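Local atomic coordinates of ribonucleoside-diphosphate reductase (Pseudomonas aeruginosa, PDB entry 5IM3), a protein that probably reduces ribonucleoside diphosphates to the deoxyribonucleotide precursors of DNA, under allosteric control in which dATP binds at several sites. Residues F268-A273 / Y307-D312; E455-D460 / W486-F491; S500-S505 / E522-Y527. All blocks are in the same frame, centred on the assembly; numbering follows the deposited sequence.

Contact 1: residues F268-A273 / Y307-D312; sequences FELVDA and YFIHKD
With CG anti to its carbonyl carbon (chi1 -57°), F268 turns its ring toward K311, whose own CG lies anti to the backbone N (chi1 -179°). The lysine chain stays extended until the last torsion bends NZ aside, and the two side chains cross at about a right angle. CD of K311 sits over the middle of the phenyl face, 3.4 Å from the centroid of the F268 ring, in a CH-pi contact almost along the ring normal. CE follows over the same ring, 3.5 Å from F268 CD1. The ammonium group is less central: K311 NZ lies 4.5 Å from the ring centroid, 30° off the normal, an off-centre cation-pi pair. Beside this, L270 and I309 slide past each other in opposite directions, L270 CB meeting I309 CG2 at 3.9 Å, while L270 CD1 also rests 3.4 Å from the carbonyl O of H310. F316, after the short hairpin of strands 310-311 and 314-315, is touched by L270, I309 and K311 alike. The segment 268-273 leaves helix 250-267 through a Schellman motif with E269, at positive phi, as its C-prime residue; F268 and L270, on either side of E269 in sequence, both face 307-312. Carbon contacts and one off-centre cation-pi pair therefore carry this surface junction, the lysine methylenes touching more closely than its charge.

Contact 2: residues E455-D460 / W486-F491; sequences ETWHLD and WIPDLF
E455 and T456 meet W486 around a single carbonyl. The O of W486 receives the backbone N of T456 in a weak hydrogen bond of 3.4 Å, bent to 128° at the hydrogen, and E455 CA approaches the same oxygen at 3.2 Å in a CA-H...O contact. T456 OG1 is a further weak, unsettled partner of that oxygen. The carboxylate of E455 is buried but well supplied. OE2 forms a salt bridge with K566 and also takes a weak bond of 2.7 Å from W457 NE1, whereas OE1 is hydrogen-bonded to H513 ND1 and lies at the edge of the W486 indole, in its plane, 3.6 Å from CD1. P488 CG lies against that carboxylate, 3.7 Å from E455 OE2. These contacts stand at the ends of two neighbouring parallel strands, 450-455 and 482-487, in the ten-stranded alpha-beta barrel of the reductase; past E455 the chain folds into a type I turn closed by H458 N to E455 O, and past W486 it enters helix 489-496 through P488. On the apolar side, T456 OG1 lies beside the backbone N (chi1 -45°), which leaves CG2 anti to that N and over the centre of the F491 ring, 3.8 Å from its centroid. Further along the loop, H458 ND1 accepts D460 N at 3.1 Å.

Contact 3: residues S500-S505 / E522-Y527; sequences SWTLFS and ERYEYY
Strand 500-504 and the segment 522-527 of helix 517-532 run nearly perpendicular, 82° between their directions, with axes 10.0 Å apart at closest approach; W501, T502 and F504 on the strand meet Y524 and Y527 on the helix. The CG of Y524 is anti to the backbone N, and its hydroxyl arrives at the strand backbone, where OH donates to the carbonyl O of T502 over 2.7 Å. The bond lies in the carbonyl plane, on a lone pair. T502 N is also close to Y524 OH, at 2.9 Å.

Two aromatic neighbours flank the phenol ring. The six-membered ring of W501 forms an offset stack with the Y524 ring, centroids 4.7 Å apart and planes only 14° from parallel; Y524 OH stands over that indole toward its rim, 3.4 Å from W501 CE3. F504 instead turns an edge toward the face of Y524, in an offset edge-to-face pair with planes at 79°, in which F504 CE2 approaches Y524 CE1 to 3.8 Å. The same phenyl ring reaches the next turn of the helix, its CZ lying 4.0 Å from Y527 CB. The polar end of Y527 leads away from the strand, its OH hydrogen-bonded to D511, while W501 NE1 is bonded to the carbonyl of T456.

The three rings W501, F504 and Y524 thus make a buried aromatic cluster that joins the helix to the two-stranded antiparallel sheet of 500-504 and 539-543. Within it the phenol hydroxyl has a backbone acceptor in the strand, so a polar group can be buried among the aromatic rings, W501 stacked on the phenol and F504 edge-on to it.

In the fold
From the N terminus, contact 1 comes first, closing a loop of 33 residues, about half of them helical, between the end of helix 250-267 and the hairpin beginning at strand 310-311. It lies apart from the others, its nearest atoms about 27 Å from contact 2. Contact 2 next joins the ends of strands 450-455 and 482-487 across 25 residues, and contact 3 then joins strand 500-504 to helix 517-532 across 16. The three loops follow in series, without nesting or crossing. Contacts 2 and 3 nevertheless touch: W457 O probably accepts F504 N, and L490 packs on Y524, tying the barrel strand ends to the two-stranded sheet 500-504/539-543 and helix 517-532.

Contact 1: residues F268-A273 / Y307-D312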
loop_
_atom_site.group_PDB
_atom_site.type_symbol
_atom_site.label_atom_id
_atom_site.label_comp_id
_atom_site.label_asym_id
_atom_site.label_seq_id
_atom_site.Cartn_x
_atom_site.Cartn_y
_atom_site.Cartn_z
ATOM N N PHE A 268 20.977 29.812 55.470
ATOM C CA PHE A 268 21.484 28.939 54.420
ATOM C C PHE A 268 21.450 29.598 53.046
ATOM O O PHE A 268 21.700 28.922 52.042
ATOM C CB PHE A 268 20.683 27.634 54.403
ATOM C CG PHE A 268 20.694 26.909 55.720
ATOM C CD1 PHE A 268 21.880 26.719 56.408
ATOM C CD2 PHE A 268 19.517 26.438 56.283
ATOM C CE1 PHE A 268 21.898 26.059 57.622
ATOM C CE2 PHE A 268 19.531 25.777 57.500
ATOM C CZ PHE A 268 20.723 25.589 58.168
ATOM N N GLU A 269 21.158 30.897 52.983
ATOM C CA GLU A 269 21.120 31.643 51.727
ATOM C C GLU A 269 20.128 31.036 50.737
ATOM O O GLU A 269 20.309 31.136 49.521
ATOM C CB GLU A 269 22.516 31.739 51.104
ATOM C CG GLU A 269 23.525 32.478 51.975
ATOM C CD GLU A 269 24.863 32.670 51.287
ATOM O OE1 GLU A 269 25.023 32.186 50.148
ATOM O OE2 GLU A 269 25.754 33.307 51.887
ATOM N N LEU A 270 19.072 30.406 51.252
ATOM C CA LEU A 270 17.979 29.903 50.429
ATOM C C LEU A 270 16.819 30.881 50.328
ATOM O O LEU A 270 15.973 30.728 49.437
ATOM C CB LEU A 270 17.465 28.573 50.989
ATOM C CG LEU A 270 18.477 27.425 50.966
ATOM C CD1 LEU A 270 17.978 26.258 51.803
ATOM C CD2 LEU A 270 18.751 26.987 49.532
ATOM N N VAL A 271 16.767 31.875 51.212
ATOM C CA VAL A 271 15.747 32.913 51.209
ATOM C C VAL A 271 16.454 34.261 51.224
ATOM O O VAL A 271 17.465 34.430 51.914
ATOM C CB VAL A 271 14.799 32.772 52.423
ATOM C CG1 VAL A 271 13.830 33.940 52.502
ATOM C CG2 VAL A 271 14.038 31.453 52.354
ATOM N N ASP A 272 15.926 35.217 50.463
ATOM C CA ASP A 272 16.515 36.550 50.422
ATOM C C ASP A 272 16.446 37.206 51.799
ATOM O O ASP A 272 15.381 37.269 52.421
ATOM C CB ASP A 272 15.792 37.410 49.382
ATOM C CG ASP A 272 16.545 38.688 49.051
ATOM O OD1 ASP A 272 17.282 39.200 49.923
ATOM O OD2 ASP A 272 16.399 39.178 47.910
ATOM N N ALA A 273 17.591 37.706 52.268
ATOM C CA ALA A 273 17.670 38.301 53.598
ATOM C C ALA A 273 16.766 39.518 53.750
ATOM O O ALA A 273 16.395 39.858 54.878
ATOM C CB ALA A 273 19.117 38.691 53.910
ATOM N N TYR A 307 8.812 22.528 44.536
ATOM C CA TYR A 307 8.727 23.954 44.835
ATOM C C TYR A 307 9.069 24.323 46.271
ATOM O O TYR A 307 9.605 25.411 46.496
ATOM C CB TYR A 307 7.325 24.477 44.500
ATOM C CG TYR A 307 7.095 24.614 43.011
ATOM C CD1 TYR A 307 7.359 25.810 42.356
ATOM C CD2 TYR A 307 6.638 23.542 42.256
ATOM C CE1 TYR A 307 7.162 25.940 40.994
ATOM C CE2 TYR A 307 6.437 23.661 40.890
ATOM C CZ TYR A 307 6.703 24.863 40.268
ATOM O OH TYR A 307 6.509 24.998 38.912
ATOM N N PHE A 308 8.788 23.464 47.248
ATOM C CA PHE A 308 9.091 23.802 48.634
ATOM C C PHE A 308 10.596 23.855 48.862
ATOM O O PHE A 308 11.344 22.991 48.398
ATOM C CB PHE A 308 8.459 22.781 49.588
ATOM C CG PHE A 308 6.956 22.869 49.681
ATOM C CD1 PHE A 308 6.273 23.988 49.228
ATOM C CD2 PHE A 308 6.228 21.830 50.238
ATOM C CE1 PHE A 308 4.901 24.063 49.320
ATOM C CE2 PHE A 308 4.850 21.899 50.334
ATOM C CZ PHE A 308 4.186 23.017 49.874
ATOM N N ILE A 309 11.037 24.885 49.590
ATOM C CA ILE A 309 12.451 25.030 49.910
ATOM C C ILE A 309 12.881 23.903 50.841
ATOM O O ILE A 309 12.116 23.442 51.699
ATOM C CB ILE A 309 12.726 26.410 50.539
ATOM C CG1 ILE A 309 12.369 27.537 49.559
ATOM C CG2 ILE A 309 14.187 26.527 50.973
ATOM C CD1 ILE A 309 13.204 27.567 48.316
ATOM N N HIS A 310 14.129 23.465 50.685
ATOM C CA HIS A 310 14.622 22.288 51.384
ATOM C C HIS A 310 16.119 22.416 51.619
ATOM O O HIS A 310 16.805 23.215 50.978
ATOM C CB HIS A 310 14.329 21.016 50.583
ATOM C CG HIS A 310 14.791 21.090 49.161
ATOM N ND1 HIS A 310 16.062 20.724 48.769
ATOM C CD2 HIS A 310 14.160 21.512 48.040
ATOM C CE1 HIS A 310 16.187 20.905 47.467
ATOM N NE2 HIS A 310 15.048 21.383 47.001
ATOM N N LYS A 311 16.619 21.608 52.551
ATOM C CA LYS A 311 18.051 21.493 52.787
ATOM C C LYS A 311 18.366 20.071 53.220
ATOM O O LYS A 311 17.654 19.495 54.048
ATOM C CB LYS A 311 18.545 22.475 53.853
ATOM C CG LYS A 311 20.044 22.370 54.091
ATOM C CD LYS A 311 20.561 23.447 55.016
ATOM C CE LYS A 311 22.083 23.475 55.024
ATOM N NZ LYS A 311 22.652 23.856 53.698
ATOM N N ASP A 312 19.444 19.517 52.667
ATOM C CA ASP A 312 19.837 18.137 52.941
ATOM C C ASP A 312 18.702 17.166 52.628
ATOM O O ASP A 312 18.534 16.149 53.306
ATOM C CB ASP A 312 20.297 17.967 54.393
ATOM C CG ASP A 312 21.451 18.887 54.756
ATOM O OD1 ASP A 312 22.309 19.150 53.889
ATOM O OD2 ASP A 312 21.502 19.347 55.916
#

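Contact 2: residues E455-D460 / W486-F491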
loop_
_atom_site.group_PDB
_atom_site.type_symbol
_atom_site.label_atom_id
_atom_site.label_comp_id
_atom_site.label_asym_id
_atom_site.label_seq_id
_atom_site.Cartn_x
_atom_site.Cartn_y
_atom_site.Cartn_z
ATOM N N GLU A 455 9.536 33.751 8.166
ATOM C CA GLU A 455 8.443 34.294 7.375
ATOM C C GLU A 455 8.313 33.530 6.057
ATOM O O GLU A 455 9.289 32.987 5.531
ATOM C CB GLU A 455 8.666 35.787 7.125
ATOM C CG GLU A 455 7.405 36.571 6.797
ATOM C CD GLU A 455 7.560 38.060 7.041
ATOM O OE1 GLU A 455 8.298 38.444 7.978
ATOM O OE2 GLU A 455 6.941 38.852 6.301
ATOM N N THR A 456 7.085 33.497 5.522
ATOM C CA THR A 456 6.721 32.512 4.503
ATOM C C THR A 456 7.304 32.803 3.121
ATOM O O THR A 456 7.333 31.897 2.279
ATOM C CB THR A 456 5.195 32.408 4.403
ATOM O OG1 THR A 456 4.633 32.347 5.720
ATOM C CG2 THR A 456 4.794 31.152 3.647
ATOM N N TRP A 457 7.758 34.026 2.858
ATOM C CA TRP A 457 8.434 34.335 1.603
ATOM C C TRP A 457 9.940 34.103 1.672
ATOM O O TRP A 457 10.624 34.258 0.654
ATOM C CB TRP A 457 8.161 35.786 1.185
ATOM C CG TRP A 457 8.429 36.804 2.256
ATOM C CD1 TRP A 457 7.503 37.435 3.037
ATOM C CD2 TRP A 457 9.707 37.312 2.664
ATOM N NE1 TRP A 457 8.121 38.301 3.901
ATOM C CE2 TRP A 457 9.475 38.244 3.697
ATOM C CE3 TRP A 457 11.022 37.069 2.260
ATOM C CZ2 TRP A 457 10.507 38.934 4.327
ATOM C CZ3 TRP A 457 12.050 37.757 2.890
ATOM C CH2 TRP A 457 11.785 38.678 3.910
ATOM N N HIS A 458 10.470 33.741 2.838
ATOM C CA HIS A 458 11.903 33.528 2.986
ATOM C C HIS A 458 12.363 32.383 2.091
ATOM O O HIS A 458 11.732 31.325 2.034
ATOM C CB HIS A 458 12.228 33.225 4.448
ATOM C CG HIS A 458 13.676 33.372 4.798
ATOM N ND1 HIS A 458 14.621 32.422 4.477
ATOM C CD2 HIS A 458 14.336 34.347 5.467
ATOM C CE1 HIS A 458 15.803 32.811 4.923
ATOM N NE2 HIS A 458 15.656 33.975 5.529
ATOM N N LEU A 459 13.479 32.596 1.394
ATOM C CA LEU A 459 13.920 31.634 0.392
ATOM C C LEU A 459 14.318 30.287 0.986
ATOM O O LEU A 459 14.346 29.290 0.257
ATOM C CB LEU A 459 15.085 32.209 -0.414
ATOM C CG LEU A 459 14.754 32.463 -1.882
ATOM C CD1 LEU A 459 15.929 33.128 -2.564
ATOM C CD2 LEU A 459 14.394 31.164 -2.584
ATOM N N ASP A 460 14.612 30.225 2.282
ATOM C CA ASP A 460 14.924 28.960 2.933
ATOM C C ASP A 460 13.684 28.270 3.498
ATOM O O ASP A 460 13.819 27.258 4.194
ATOM C CB ASP A 460 15.951 29.176 4.051
ATOM C CG ASP A 460 17.306 29.627 3.527
ATOM O OD1 ASP A 460 17.649 29.305 2.370
ATOM O OD2 ASP A 460 18.032 30.300 4.286
ATOM N N TRP A 486 5.812 32.219 10.334
ATOM C CA TRP A 486 5.406 33.611 10.533
ATOM C C TRP A 486 4.720 34.047 9.235
ATOM O O TRP A 486 5.372 34.480 8.286
ATOM C CB TRP A 486 6.626 34.465 10.882
ATOM C CG TRP A 486 6.335 35.844 11.398
ATOM C CD1 TRP A 486 6.753 37.023 10.854
ATOM C CD2 TRP A 486 5.583 36.186 12.569
ATOM N NE1 TRP A 486 6.306 38.079 11.613
ATOM C CE2 TRP A 486 5.585 37.592 12.671
ATOM C CE3 TRP A 486 4.909 35.442 13.540
ATOM C CZ2 TRP A 486 4.937 38.270 13.705
ATOM C CZ3 TRP A 486 4.261 36.117 14.567
ATOM C CH2 TRP A 486 4.279 37.515 14.638
ATOM N N ILE A 487 3.398 33.918 9.194
ATOM C CA ILE A 487 2.647 33.902 7.940
ATOM C C ILE A 487 2.030 35.279 7.715
ATOM O O ILE A 487 1.222 35.722 8.544
ATOM C CB ILE A 487 1.561 32.818 7.948
ATOM C CG1 ILE A 487 2.164 31.460 8.317
ATOM C CG2 ILE A 487 0.886 32.745 6.576
ATOM C CD1 ILE A 487 1.126 30.388 8.583
ATOM N N PRO A 488 2.353 35.968 6.621
ATOM C CA PRO A 488 1.636 37.207 6.298
ATOM C C PRO A 488 0.246 36.919 5.754
ATOM O O PRO A 488 -0.005 35.878 5.142
ATOM C CB PRO A 488 2.519 37.868 5.230
ATOM C CG PRO A 488 3.809 37.096 5.224
ATOM C CD PRO A 488 3.474 35.729 5.698
ATOM N N ASP A 489 -0.664 37.872 5.979
ATOM C CA ASP A 489 -2.021 37.742 5.455
ATOM C C ASP A 489 -2.012 37.513 3.950
ATOM O O ASP A 489 -2.841 36.761 3.425
ATOM C CB ASP A 489 -2.836 38.994 5.790
ATOM C CG ASP A 489 -3.400 38.970 7.198
ATOM O OD1 ASP A 489 -3.025 38.073 7.981
ATOM O OD2 ASP A 489 -4.219 39.854 7.522
ATOM N N LEU A 490 -1.080 38.153 3.240
ATOM C CA LEU A 490 -1.074 38.075 1.785
ATOM C C LEU A 490 -0.901 36.640 1.310
ATOM O O LEU A 490 -1.497 36.237 0.306
ATOM C CB LEU A 490 0.031 38.965 1.217
ATOM C CG LEU A 490 0.075 39.111 -0.303
ATOM C CD1 LEU A 490 -1.189 39.772 -0.819
ATOM C CD2 LEU A 490 1.296 39.911 -0.712
ATOM N N PHE A 491 -0.093 35.848 2.018
ATOM C CA PHE A 491 0.078 34.452 1.631
ATOM C C PHE A 491 -1.247 33.705 1.708
ATOM O O PHE A 491 -1.625 32.991 0.773
ATOM C CB PHE A 491 1.127 33.772 2.509
ATOM C CG PHE A 491 1.225 32.288 2.281
ATOM C CD1 PHE A 491 1.880 31.784 1.168
ATOM C CD2 PHE A 491 0.652 31.397 3.171
ATOM C CE1 PHE A 491 1.964 30.419 0.952
ATOM C CE2 PHE A 491 0.733 30.029 2.958
ATOM C CZ PHE A 491 1.392 29.542 1.848
#

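Contact 3: residues S500-S505 / E522-Y527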
loop_
_atom_site.group_PDB
_atom_site.type_symbol
_atom_site.label_atom_id
_atom_site.label_comp_id
_atom_site.label_asym_id
_atom_site.label_seq_id
_atom_site.Cartn_x
_atom_site.Cartn_y
_atom_site.Cartn_z
ATOM N N SER A 500 -0.191 32.887 -6.945
ATOM C CA SER A 500 1.211 32.518 -6.873
ATOM C C SER A 500 1.862 33.155 -5.645
ATOM O O SER A 500 1.245 33.930 -4.909
ATOM C CB SER A 500 1.932 32.937 -8.151
ATOM O OG SER A 500 1.882 34.345 -8.310
ATOM N N TRP A 501 3.133 32.829 -5.426
ATOM C CA TRP A 501 3.855 33.279 -4.242
ATOM C C TRP A 501 5.342 33.227 -4.549
ATOM O O TRP A 501 5.843 32.192 -4.999
ATOM C CB TRP A 501 3.508 32.397 -3.034
ATOM C CG TRP A 501 4.153 32.804 -1.744
ATOM C CD1 TRP A 501 5.123 32.128 -1.064
ATOM C CD2 TRP A 501 3.867 33.978 -0.971
ATOM N NE1 TRP A 501 5.460 32.807 0.082
ATOM C CE2 TRP A 501 4.703 33.945 0.163
ATOM C CE3 TRP A 501 2.987 35.052 -1.127
ATOM C CZ2 TRP A 501 4.685 34.946 1.134
ATOM C CZ3 TRP A 501 2.971 36.047 -0.159
ATOM C CH2 TRP A 501 3.815 35.985 0.955
ATOM N N THR A 502 6.038 34.335 -4.315
ATOM C CA THR A 502 7.446 34.466 -4.667
ATOM C C THR A 502 8.305 34.458 -3.410
ATOM O O THR A 502 8.010 35.168 -2.443
ATOM C CB THR A 502 7.696 35.750 -5.464
ATOM O OG1 THR A 502 6.878 35.750 -6.641
ATOM C CG2 THR A 502 9.160 35.854 -5.872
ATOM N N LEU A 503 9.368 33.661 -3.432
ATOM C CA LEU A 503 10.323 33.598 -2.338
ATOM C C LEU A 503 11.501 34.522 -2.625
ATOM O O LEU A 503 12.001 34.578 -3.753
ATOM C CB LEU A 503 10.819 32.163 -2.128
ATOM C CG LEU A 503 9.736 31.082 -2.064
ATOM C CD1 LEU A 503 10.346 29.721 -1.754
ATOM C CD2 LEU A 503 8.675 31.437 -1.039
ATOM N N PHE A 504 11.932 35.252 -1.597
ATOM C CA PHE A 504 13.032 36.198 -1.699
ATOM C C PHE A 504 14.031 35.941 -0.581
ATOM O O PHE A 504 13.695 35.381 0.466
ATOM C CB PHE A 504 12.562 37.657 -1.586
ATOM C CG PHE A 504 11.569 38.074 -2.629
ATOM C CD1 PHE A 504 11.985 38.412 -3.906
ATOM C CD2 PHE A 504 10.223 38.167 -2.322
ATOM C CE1 PHE A 504 11.071 38.813 -4.861
ATOM C CE2 PHE A 504 9.304 38.562 -3.273
ATOM C CZ PHE A 504 9.729 38.891 -4.542
ATOM N N SER A 505 15.243 36.361 -0.804
ATOM C CA SER A 505 16.148 36.448 0.336
ATOM C C SER A 505 15.989 37.804 1.019
ATOM O O SER A 505 15.897 38.830 0.341
ATOM C CB SER A 505 17.597 36.270 -0.095
ATOM O OG SER A 505 18.465 36.454 1.012
ATOM N N GLU A 522 1.620 46.088 -0.521
ATOM C CA GLU A 522 2.050 46.965 -1.605
ATOM C C GLU A 522 3.530 46.766 -1.906
ATOM O O GLU A 522 3.924 46.572 -3.064
ATOM C CB GLU A 522 1.763 48.422 -1.241
ATOM C CG GLU A 522 2.414 49.438 -2.173
ATOM C CD GLU A 522 2.068 50.866 -1.816
ATOM O OE1 GLU A 522 1.132 51.068 -1.013
ATOM O OE2 GLU A 522 2.739 51.784 -2.337
ATOM N N ARG A 523 4.369 46.812 -0.870
ATOM C CA ARG A 523 5.804 46.662 -1.076
ATOM C C ARG A 523 6.140 45.270 -1.593
ATOM O O ARG A 523 7.041 45.110 -2.422
ATOM C CB ARG A 523 6.552 46.955 0.227
ATOM C CG ARG A 523 8.067 47.077 0.079
ATOM C CD ARG A 523 8.448 48.213 -0.852
ATOM N NE ARG A 523 9.892 48.406 -0.925
ATOM C CZ ARG A 523 10.492 49.204 -1.802
ATOM N NH1 ARG A 523 9.769 49.884 -2.682
ATOM N NH2 ARG A 523 11.814 49.325 -1.801
ATOM N N TYR A 524 5.421 44.250 -1.120
ATOM C CA TYR A 524 5.678 42.892 -1.585
ATOM C C TYR A 524 5.318 42.735 -3.056
ATOM O O TYR A 524 6.047 42.086 -3.812
ATOM C CB TYR A 524 4.899 41.882 -0.745
ATOM C CG TYR A 524 5.114 40.458 -1.200
ATOM C CD1 TYR A 524 6.092 39.666 -0.619
ATOM C CD2 TYR A 524 4.347 39.910 -2.223
ATOM C CE1 TYR A 524 6.295 38.366 -1.038
ATOM C CE2 TYR A 524 4.546 38.617 -2.649
ATOM C CZ TYR A 524 5.520 37.847 -2.055
ATOM O OH TYR A 524 5.717 36.553 -2.477
ATOM N N GLU A 525 4.180 43.294 -3.473
ATOM C CA GLU A 525 3.801 43.220 -4.878
ATOM C C GLU A 525 4.761 44.018 -5.754
ATOM O O GLU A 525 4.984 43.657 -6.914
ATOM C CB GLU A 525 2.362 43.704 -5.057
ATOM C CG GLU A 525 1.321 42.734 -4.499
ATOM C CD GLU A 525 -0.102 43.247 -4.625
ATOM O OE1 GLU A 525 -0.286 44.420 -5.012
ATOM O OE2 GLU A 525 -1.039 42.472 -4.337
ATOM N N TYR A 526 5.348 45.089 -5.212
ATOM C CA TYR A 526 6.377 45.826 -5.940
ATOM C C TYR A 526 7.594 44.945 -6.197
ATOM O O TYR A 526 8.100 44.876 -7.322
ATOM C CB TYR A 526 6.764 47.082 -5.156
ATOM C CG TYR A 526 8.038 47.757 -5.616
ATOM C CD1 TYR A 526 8.022 48.705 -6.631
ATOM C CD2 TYR A 526 9.256 47.455 -5.021
ATOM C CE1 TYR A 526 9.186 49.327 -7.049
ATOM C CE2 TYR A 526 10.424 48.072 -5.431
ATOM C CZ TYR A 526 10.383 49.008 -6.442
ATOM O OH TYR A 526 11.546 49.623 -6.849
ATOM N N TYR A 527 8.075 44.255 -5.161
ATOM C CA TYR A 527 9.190 43.333 -5.346
ATOM C C TYR A 527 8.806 42.175 -6.255
ATOM O O TYR A 527 9.639 41.694 -7.032
ATOM C CB TYR A 527 9.669 42.808 -3.989
ATOM C CG TYR A 527 10.463 43.813 -3.183
ATOM C CD1 TYR A 527 11.475 44.565 -3.771
ATOM C CD2 TYR A 527 10.199 44.018 -1.833
ATOM C CE1 TYR A 527 12.198 45.482 -3.042
ATOM C CE2 TYR A 527 10.921 44.935 -1.095
ATOM C CZ TYR A 527 11.920 45.664 -1.705
ATOM O OH TYR A 527 12.639 46.579 -0.976
#